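Local atomic coordinates of probable TonB-dependent siderophore receptor PirA (Acinetobacter baumannii, PDB entry 5FR8), a protein that probably carries out the first step of iron uptake, binding iron-chelating siderophores, possibly ferric enterobactin, at the outer membrane for import. Residues S296-T300 with L312-Y316; L347-N353 with T372-R378. Residue numbers count along the deposited sequence, not the author numbering.

How the contacts relate
Contact 1 and contact 2 are successive antiparallel hairpins of the transmembrane beta-barrel, and their centres lie about 10 Å apart. Strands 308-323 and 343-361 are neighbours in the barrel sheet, so segments 312-316 and 347-353 meet directly. Val313 N lies 2.7 Å from Asn353 O, a probable hydrogen bond continuing the sheet from one hairpin to the next. On the outer surface Tyr316 OH is 2.7 Å from Glu348 OE1, again probably hydrogen-bonded, and Ala314 CB packs 3.6 Å from Phe352 CE1. The other face of both hairpins meets the plug domain: contact 1 touches Lys102 and Pro103, contact 2 Asn105, Asn108 and Ser109.

Contact 1 of 2, residues S296-T300 with L312-Y316; sequences SYALT and LVAQY
The ring of Tyr297 lies beside that of Tyr316 on the outer surface of the barrel, with CD1 of Tyr297 4.1 Å from CD2 of Tyr316 and near the plane of the Tyr316 ring, at its edge. Different rotamers set this up: Tyr297 has chi1 m (-49°), Tyr316 chi1 t (172°). Both segments are regular extended strands running antiparallel, their axes 4.6 Å apart at 167°. Tyr297 with Tyr316 and Leu299 with Ala314 are hydrogen-bonded pairs (CA to CA 5.3 and 5.2 Å); Ala298 with Gln315 and Thr300 with Val313 are non-hydrogen-bonded pairs, closer at 4.1 and 4.5 Å. Tyr297 N reaches Tyr316 O at 2.9 Å and Tyr316 N reaches Tyr297 O at 2.9 Å; Leu299 N to Ala314 O is 2.8 Å, and Ala314 N to Leu299 O 2.9 Å. CA-H...O contacts fill in between, such as Gln315 CA to Tyr297 O and Ala298 CA to Ala314 O, both 3.2 Å.

Tyr297, Leu299, Ala314 and Tyr316 share the outer face, where Tyr316 OH hydrogen-bonds to Glu348. On the mixed inner one, Ala298 CB sits 3.9 Å from Gln315 CB and Thr300 OG1 is 3.9 Å from Val313 CG1. Ala298 and Gln315 pack on Lys102 of the plug, while Asp317 OD1 holds Ser296 OG and Gln315 NE2. In this short-turned hairpin of a TonB-dependent receptor barrel, cohesion comes mainly from main-chain hydrogen bonds, with no side-chain hydrogen bond between the segments; Leu299, Ala314 and the rings probably suit lipid.

Contact 2 of 2, residues L347-N353 with T372-R378; sequences LETLRFN and TEWVEDR
Thr372 opens segment 372-378, which runs antiparallel to 347-353 at 175°, axes 4.6 Å apart, both in regular beta conformation; its O receives a CA-H...O contact from Asn353 CA at 3.4 Å. Glu373, with chi1 and chi2 both t, extends along the inner face to a salt bridge between its OE2 and Arg351 NH1 (2.7 Å), and its OE1 pairs with Arg434. Trp374 forms a hydrogen-bonded pair with Phe352: Phe352 N to Trp374 O 2.6 Å, Trp374 N to Phe352 O 2.8 Å. Their side chains meet on the outer face, Phe352 CD2 3.7 Å from Trp374 CD1, but the planes, at 29°, are slid so far apart that the rings barely overlap. Val375 turns inward, CG2 lying over a face of the Arg351 guanidinium (3.7 Å from NH2) and 3.8 Å from Thr349 CG2. At Glu376 both bonds to Leu350, N to O and O to N, measure 2.9 Å. Asp377, chi1 m, takes a 2.6 Å hydrogen bond at OD1 from Thr349 OG1, which is also bonded to Asn105 of the plug. Arg378 ends the segment, its N and O each 2.8 Å from Glu348 O and N, its NE 3.4 Å from Glu376 OE2 in a salt bridge. In this barrel hairpin, charge and hydroxyl pairs thus join the strands on the plug-facing side, adding polar side-chain links to the main-chain bonding.

Contact 1 of 2, residues S296-T300 with L312-Y316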
# COMPACT_ATOMS: atom_id res chain seq x y z
N SER A 296 -0.10 8.79 -16.46
CA SER A 296 -0.94 7.63 -16.69
C SER A 296 -1.95 7.91 -17.78
O SER A 296 -2.63 8.93 -17.75
CB SER A 296 -1.70 7.26 -15.41
OG SER A 296 -2.10 5.89 -15.39
N TYR A 297 -2.07 6.99 -18.72
CA TYR A 297 -3.07 7.09 -19.79
C TYR A 297 -3.85 5.78 -19.87
O TYR A 297 -3.27 4.72 -19.90
CB TYR A 297 -2.42 7.33 -21.14
CG TYR A 297 -1.41 8.42 -21.14
CD1 TYR A 297 -0.25 8.30 -20.38
CD2 TYR A 297 -1.57 9.55 -21.94
CE1 TYR A 297 0.70 9.29 -20.38
CE2 TYR A 297 -0.61 10.55 -21.93
CZ TYR A 297 0.52 10.41 -21.15
OH TYR A 297 1.49 11.37 -21.08
N ALA A 298 -5.17 5.86 -19.92
CA ALA A 298 -5.92 4.66 -20.16
C ALA A 298 -7.00 4.92 -21.18
O ALA A 298 -7.51 6.03 -21.27
CB ALA A 298 -6.52 4.16 -18.89
N LEU A 299 -7.30 3.88 -21.94
CA LEU A 299 -8.34 3.93 -22.96
C LEU A 299 -9.19 2.68 -22.77
O LEU A 299 -8.68 1.56 -22.66
CB LEU A 299 -7.69 3.90 -24.34
CG LEU A 299 -8.51 4.34 -25.55
CD1 LEU A 299 -8.97 5.78 -25.45
CD2 LEU A 299 -7.64 4.17 -26.77
N THR A 300 -10.50 2.87 -22.69
CA THR A 300 -11.39 1.76 -22.37
C THR A 300 -12.56 1.71 -23.33
O THR A 300 -13.12 2.73 -23.66
CB THR A 300 -11.93 1.91 -20.95
OG1 THR A 300 -10.83 2.02 -20.04
CG2 THR A 300 -12.75 0.69 -20.60
N LEU A 312 -12.66 -3.87 -22.97
CA LEU A 312 -11.23 -3.83 -23.29
C LEU A 312 -10.58 -2.63 -22.63
O LEU A 312 -11.17 -1.56 -22.55
CB LEU A 312 -10.98 -3.80 -24.79
CG LEU A 312 -11.51 -5.03 -25.51
CD1 LEU A 312 -12.88 -4.76 -26.11
CD2 LEU A 312 -10.56 -5.46 -26.62
N VAL A 313 -9.34 -2.80 -22.17
CA VAL A 313 -8.60 -1.69 -21.59
C VAL A 313 -7.15 -1.67 -22.09
O VAL A 313 -6.47 -2.69 -22.09
CB VAL A 313 -8.54 -1.79 -20.05
CG1 VAL A 313 -7.92 -0.54 -19.45
CG2 VAL A 313 -9.94 -1.97 -19.50
N ALA A 314 -6.70 -0.51 -22.52
CA ALA A 314 -5.27 -0.29 -22.65
C ALA A 314 -4.87 0.77 -21.62
O ALA A 314 -5.56 1.78 -21.48
CB ALA A 314 -4.91 0.15 -24.06
N GLN A 315 -3.79 0.51 -20.88
CA GLN A 315 -3.18 1.56 -20.06
C GLN A 315 -1.65 1.56 -20.10
O GLN A 315 -1.00 0.52 -20.22
CB GLN A 315 -3.71 1.53 -18.62
CG GLN A 315 -3.06 0.52 -17.70
CD GLN A 315 -3.38 0.78 -16.23
OE1 GLN A 315 -4.00 -0.06 -15.56
NE2 GLN A 315 -2.92 1.91 -15.71
N TYR A 316 -1.09 2.77 -20.01
CA TYR A 316 0.36 3.03 -20.03
C TYR A 316 0.67 3.96 -18.85
O TYR A 316 0.04 5.00 -18.67
CB TYR A 316 0.76 3.67 -21.38
CG TYR A 316 2.18 4.15 -21.47
CD1 TYR A 316 3.24 3.25 -21.44
CD2 TYR A 316 2.47 5.51 -21.58
CE1 TYR A 316 4.55 3.69 -21.50
CE2 TYR A 316 3.77 5.96 -21.64
CZ TYR A 316 4.81 5.04 -21.60
OH TYR A 316 6.12 5.48 -21.64

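Contact 2 of 2, residues L347-N353 with T372-R378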
# COMPACT_ATOMS: atom_id res chain seq x y z
N LEU A 347 10.29 3.97 -14.53
CA LEU A 347 9.48 2.75 -14.62
C LEU A 347 8.27 2.91 -15.51
O LEU A 347 7.36 3.71 -15.24
CB LEU A 347 8.97 2.33 -13.26
CG LEU A 347 8.09 1.06 -13.19
CD1 LEU A 347 8.79 -0.15 -13.78
CD2 LEU A 347 7.71 0.81 -11.76
N GLU A 348 8.25 2.14 -16.59
CA GLU A 348 7.17 2.20 -17.54
C GLU A 348 6.42 0.90 -17.45
O GLU A 348 7.04 -0.18 -17.44
CB GLU A 348 7.69 2.36 -18.96
CG GLU A 348 8.39 3.64 -19.24
CD GLU A 348 8.94 3.69 -20.66
OE1 GLU A 348 8.14 3.67 -21.61
OE2 GLU A 348 10.18 3.76 -20.80
N THR A 349 5.10 1.03 -17.44
CA THR A 349 4.23 -0.10 -17.49
C THR A 349 3.21 0.05 -18.65
O THR A 349 2.51 1.06 -18.79
CB THR A 349 3.50 -0.25 -16.17
OG1 THR A 349 4.45 -0.43 -15.10
CG2 THR A 349 2.53 -1.42 -16.23
N LEU A 350 3.15 -0.98 -19.48
CA LEU A 350 2.10 -1.07 -20.48
C LEU A 350 1.22 -2.25 -20.08
O LEU A 350 1.74 -3.30 -19.71
CB LEU A 350 2.71 -1.25 -21.88
CG LEU A 350 1.73 -1.41 -23.05
CD1 LEU A 350 0.81 -0.20 -23.21
CD2 LEU A 350 2.50 -1.67 -24.33
N ARG A 351 -0.09 -2.06 -20.10
CA ARG A 351 -0.98 -3.13 -19.67
C ARG A 351 -2.23 -3.22 -20.53
O ARG A 351 -2.83 -2.20 -20.88
CB ARG A 351 -1.37 -2.95 -18.21
CG ARG A 351 -2.39 -3.98 -17.71
CD ARG A 351 -2.94 -3.60 -16.35
NE ARG A 351 -1.83 -3.42 -15.41
CZ ARG A 351 -1.43 -4.33 -14.53
NH1 ARG A 351 -2.06 -5.50 -14.44
NH2 ARG A 351 -0.41 -4.07 -13.73
N PHE A 352 -2.63 -4.43 -20.86
CA PHE A 352 -3.83 -4.62 -21.64
C PHE A 352 -4.74 -5.58 -20.92
O PHE A 352 -4.29 -6.54 -20.30
CB PHE A 352 -3.52 -5.21 -23.02
CG PHE A 352 -2.73 -4.29 -23.91
CD1 PHE A 352 -3.26 -3.09 -24.34
CD2 PHE A 352 -1.45 -4.65 -24.33
CE1 PHE A 352 -2.54 -2.25 -25.17
CE2 PHE A 352 -0.73 -3.82 -25.15
CZ PHE A 352 -1.26 -2.62 -25.58
N ASN A 353 -6.04 -5.34 -21.04
CA ASN A 353 -7.01 -6.23 -20.46
C ASN A 353 -8.27 -6.37 -21.32
O ASN A 353 -8.90 -5.38 -21.68
CB ASN A 353 -7.36 -5.74 -19.07
CG ASN A 353 -7.69 -6.88 -18.14
OD1 ASN A 353 -6.89 -7.19 -17.24
ND2 ASN A 353 -8.85 -7.54 -18.36
N THR A 372 -8.66 -11.89 -20.38
CA THR A 372 -7.23 -11.92 -20.68
C THR A 372 -6.58 -10.68 -20.13
O THR A 372 -7.19 -9.61 -20.10
CB THR A 372 -6.95 -11.89 -22.18
OG1 THR A 372 -7.48 -13.07 -22.78
CG2 THR A 372 -5.45 -11.84 -22.46
N GLU A 373 -5.32 -10.83 -19.72
CA GLU A 373 -4.53 -9.71 -19.22
C GLU A 373 -3.08 -9.84 -19.70
O GLU A 373 -2.52 -10.94 -19.70
CB GLU A 373 -4.59 -9.68 -17.69
CG GLU A 373 -4.03 -8.41 -17.07
CD GLU A 373 -4.24 -8.35 -15.55
OE1 GLU A 373 -5.31 -8.80 -15.04
OE2 GLU A 373 -3.32 -7.85 -14.88
N TRP A 374 -2.50 -8.72 -20.13
CA TRP A 374 -1.10 -8.66 -20.51
C TRP A 374 -0.50 -7.44 -19.86
O TRP A 374 -1.06 -6.34 -19.99
CB TRP A 374 -0.91 -8.51 -22.02
CG TRP A 374 0.48 -8.07 -22.41
CD1 TRP A 374 0.94 -6.79 -22.54
CD2 TRP A 374 1.60 -8.93 -22.70
NE1 TRP A 374 2.28 -6.79 -22.90
CE2 TRP A 374 2.70 -8.09 -23.00
CE3 TRP A 374 1.77 -10.32 -22.75
CZ2 TRP A 374 3.95 -8.60 -23.33
CZ3 TRP A 374 3.02 -10.83 -23.09
CH2 TRP A 374 4.09 -9.98 -23.37
N VAL A 375 0.63 -7.64 -19.20
CA VAL A 375 1.35 -6.50 -18.62
C VAL A 375 2.86 -6.62 -18.85
O VAL A 375 3.46 -7.67 -18.57
CB VAL A 375 1.04 -6.32 -17.12
CG1 VAL A 375 1.49 -7.52 -16.31
CG2 VAL A 375 1.72 -5.08 -16.60
N GLU A 376 3.48 -5.55 -19.35
CA GLU A 376 4.92 -5.49 -19.44
C GLU A 376 5.44 -4.29 -18.66
O GLU A 376 4.90 -3.19 -18.75
CB GLU A 376 5.35 -5.40 -20.89
CG GLU A 376 6.86 -5.33 -21.12
CD GLU A 376 7.21 -5.34 -22.61
OE1 GLU A 376 6.48 -6.01 -23.37
OE2 GLU A 376 8.21 -4.68 -23.03
N ASP A 377 6.51 -4.53 -17.90
CA ASP A 377 7.21 -3.47 -17.18
C ASP A 377 8.64 -3.26 -17.72
O ASP A 377 9.37 -4.25 -17.90
CB ASP A 377 7.32 -3.82 -15.70
CG ASP A 377 6.00 -3.73 -14.97
OD1 ASP A 377 5.18 -2.87 -15.32
OD2 ASP A 377 5.78 -4.51 -14.04
N ARG A 378 9.04 -2.00 -17.96
CA ARG A 378 10.47 -1.67 -18.21
C ARG A 378 11.00 -0.71 -17.16
O ARG A 378 10.37 0.29 -16.82
CB ARG A 378 10.69 -1.09 -19.59
CG ARG A 378 10.15 -1.98 -20.69
CD ARG A 378 11.20 -2.17 -21.77
NE ARG A 378 10.57 -2.23 -23.08
CZ ARG A 378 10.08 -1.16 -23.70
NH1 ARG A 378 10.13 0.03 -23.12
NH2 ARG A 378 9.53 -1.30 -24.90